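Local coordinates for glycosyl transferase family 9 (Veillonella parvula, PDB 3TOV), which probably transfers a sugar from an activated donor to an acceptor, as in the heptosyltransferases of glycosyltransferase family 9, at residues K9-T14 with S39-V44. Residues are numbered along the deposited sequence; the frame is centred on the assembly and turned at random.
Sequences KRIVVT and SHITYV
Five backbone hydrogen bonds join residues 9-14 to residues 39-44, and their alternation identifies a parallel pair: I11 and V13 each give their N-H to one residue of the partner strand and offer their carbonyl to the residue two further on. The three central bonds are nearly straight, that from I11 N to H40 O measuring 2.7 Å and that from V13 N to T42 O 2.9 Å with 164° at the hydrogen; in each the donor lies almost along the C=O axis. The outer two, H40 N to K9 O and V44 N to V13 O, are weak. R10 CA also sends a CA-H...O contact to H40 O at 3.2 Å.

By order and connection the pair belongs to a Rossmann-like parallel sheet, the first of two in this GT-B glycosyltransferase. Helix 26-35 lies in the right-handed beta-alpha-beta crossover between the strands, and I41 and Y43 rest on it. On the other side of strand 10-14, R10, V12 and T14 bond to strand 92-95 and the residue before it.

R10 stacks on H40, on the sheet face that carries V12 and T42. R10 CG stands anti to the carbonyl carbon (chi1 -69°), and a bend at chi3 brings the guanidinium flat over one face of the imidazole, centres 3.9 Å apart and planes at 17°. R10 NH2 lies over the ring centre, 3.4 Å from H40 CE1. An alanine at R10 would remove the guanidinium and would probably leave that imidazole face without its flat, charged cover.

Apolar contacts occur on both faces. V12 CG1 meets V44 CG2 at 4.0 Å, the two chains crossing obliquely, while on the opposite face I11 CD1 lies 4.3 Å from I41 CG1.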
loop_
_atom_site.group_PDB
_atom_site.type_symbol
_atom_site.label_atom_id
_atom_site.label_comp_id
_atom_site.label_asym_id
_atom_site.label_seq_id
_atom_site.Cartn_x
_atom_site.Cartn_y
_atom_site.Cartn_z
ATOM N N LYS A 9 -20.284 -16.103 -11.800
ATOM C CA LYS A 9 -20.424 -14.981 -12.725
ATOM C C LYS A 9 -19.066 -14.473 -13.238
ATOM O O LYS A 9 -18.037 -14.660 -12.591
ATOM C CB LYS A 9 -21.189 -13.826 -12.051
ATOM C CG LYS A 9 -22.487 -14.205 -11.359
ATOM C CD LYS A 9 -23.441 -14.870 -12.325
ATOM C CE LYS A 9 -24.880 -14.506 -12.015
ATOM N NZ LYS A 9 -25.051 -13.023 -12.038
ATOM N N ARG A 10 -19.072 -13.833 -14.403
ATOM C CA ARG A 10 -17.890 -13.132 -14.886
ATOM C C ARG A 10 -17.951 -11.708 -14.389
ATOM O O ARG A 10 -18.915 -10.995 -14.660
ATOM C CB ARG A 10 -17.827 -13.123 -16.409
ATOM C CG ARG A 10 -17.553 -14.478 -17.017
ATOM C CD ARG A 10 -17.199 -14.373 -18.492
ATOM N NE ARG A 10 -15.859 -14.895 -18.743
ATOM C CZ ARG A 10 -14.803 -14.137 -19.014
ATOM N NH1 ARG A 10 -14.937 -12.815 -19.085
ATOM N NH2 ARG A 10 -13.619 -14.706 -19.220
ATOM N N ILE A 11 -16.909 -11.291 -13.680
ATOM C CA ILE A 11 -16.928 -10.007 -13.000
ATOM C C ILE A 11 -15.705 -9.162 -13.330
ATOM O O ILE A 11 -14.587 -9.669 -13.393
ATOM C CB ILE A 11 -16.987 -10.217 -11.484
ATOM C CG1 ILE A 11 -18.106 -11.192 -11.131
ATOM C CG2 ILE A 11 -17.206 -8.911 -10.772
ATOM C CD1 ILE A 11 -17.982 -11.752 -9.743
ATOM N N VAL A 12 -15.916 -7.870 -13.546
ATOM C CA VAL A 12 -14.792 -6.961 -13.707
ATOM C C VAL A 12 -14.685 -5.945 -12.556
ATOM O O VAL A 12 -15.680 -5.370 -12.110
ATOM C CB VAL A 12 -14.835 -6.233 -15.060
ATOM C CG1 VAL A 12 -13.818 -5.108 -15.095
ATOM C CG2 VAL A 12 -14.563 -7.206 -16.162
ATOM N N VAL A 13 -13.467 -5.739 -12.071
ATOM C CA VAL A 13 -13.224 -4.729 -11.058
ATOM C C VAL A 13 -12.356 -3.640 -11.668
ATOM O O VAL A 13 -11.326 -3.916 -12.269
ATOM C CB VAL A 13 -12.544 -5.330 -9.816
ATOM C CG1 VAL A 13 -12.415 -4.288 -8.688
ATOM C CG2 VAL A 13 -13.333 -6.530 -9.346
ATOM N N THR A 14 -12.792 -2.401 -11.524
ATOM C CA THR A 14 -12.077 -1.288 -12.093
ATOM C C THR A 14 -11.543 -0.410 -10.977
ATOM O O THR A 14 -12.316 0.196 -10.234
ATOM C CB THR A 14 -13.000 -0.463 -12.962
ATOM O OG1 THR A 14 -14.021 0.116 -12.141
ATOM C CG2 THR A 14 -13.644 -1.352 -13.972
ATOM N N SER A 39 -16.922 -17.830 -9.569
ATOM C CA SER A 39 -16.974 -16.690 -10.470
ATOM C C SER A 39 -15.646 -16.495 -11.189
ATOM O O SER A 39 -14.585 -16.785 -10.649
ATOM C CB SER A 39 -17.321 -15.425 -9.691
ATOM O OG SER A 39 -18.421 -15.656 -8.830
ATOM N N HIS A 40 -15.716 -16.017 -12.423
ATOM C CA HIS A 40 -14.519 -15.580 -13.113
ATOM C C HIS A 40 -14.301 -14.092 -12.859
ATOM O O HIS A 40 -15.155 -13.252 -13.169
ATOM C CB HIS A 40 -14.602 -15.844 -14.614
ATOM C CG HIS A 40 -13.432 -15.302 -15.373
ATOM N ND1 HIS A 40 -13.307 -13.965 -15.687
ATOM C CD2 HIS A 40 -12.319 -15.910 -15.848
ATOM C CE1 HIS A 40 -12.172 -13.776 -16.333
ATOM N NE2 HIS A 40 -11.557 -14.941 -16.446
ATOM N N ILE A 41 -13.147 -13.765 -12.301
ATOM C CA ILE A 41 -12.909 -12.406 -11.856
ATOM C C ILE A 41 -11.754 -11.800 -12.611
ATOM O O ILE A 41 -10.724 -12.443 -12.784
ATOM C CB ILE A 41 -12.595 -12.361 -10.355
ATOM C CG1 ILE A 41 -13.811 -12.833 -9.549
ATOM C CG2 ILE A 41 -12.196 -10.962 -9.966
ATOM C CD1 ILE A 41 -13.540 -13.124 -8.079
ATOM N N THR A 42 -11.923 -10.561 -13.060
ATOM C CA THR A 42 -10.840 -9.868 -13.739
ATOM C C THR A 42 -10.636 -8.448 -13.192
ATOM O O THR A 42 -11.603 -7.717 -12.959
ATOM C CB THR A 42 -11.008 -9.898 -15.285
ATOM O OG1 THR A 42 -10.893 -8.575 -15.812
ATOM C CG2 THR A 42 -12.360 -10.495 -15.681
ATOM N N TYR A 43 -9.364 -8.092 -12.974
ATOM C CA TYR A 43 -8.950 -6.810 -12.392
ATOM C C TYR A 43 -8.352 -5.874 -13.429
ATOM O O TYR A 43 -7.698 -6.312 -14.366
ATOM C CB TYR A 43 -7.878 -7.055 -11.346
ATOM C CG TYR A 43 -7.705 -5.949 -10.313
ATOM C CD1 TYR A 43 -8.204 -6.105 -9.032
ATOM C CD2 TYR A 43 -7.014 -4.773 -10.607
ATOM C CE1 TYR A 43 -8.047 -5.135 -8.074
ATOM C CE2 TYR A 43 -6.852 -3.786 -9.651
ATOM C CZ TYR A 43 -7.375 -3.981 -8.377
ATOM O OH TYR A 43 -7.246 -3.037 -7.380
ATOM N N VAL A 44 -8.539 -4.578 -13.229
ATOM C CA VAL A 44 -8.021 -3.582 -14.150
ATOM C C VAL A 44 -7.283 -2.446 -13.421
ATOM O O VAL A 44 -7.923 -1.535 -12.889
ATOM C CB VAL A 44 -9.165 -3.006 -14.983
ATOM C CG1 VAL A 44 -8.631 -2.089 -16.067
ATOM C CG2 VAL A 44 -9.982 -4.143 -15.590
#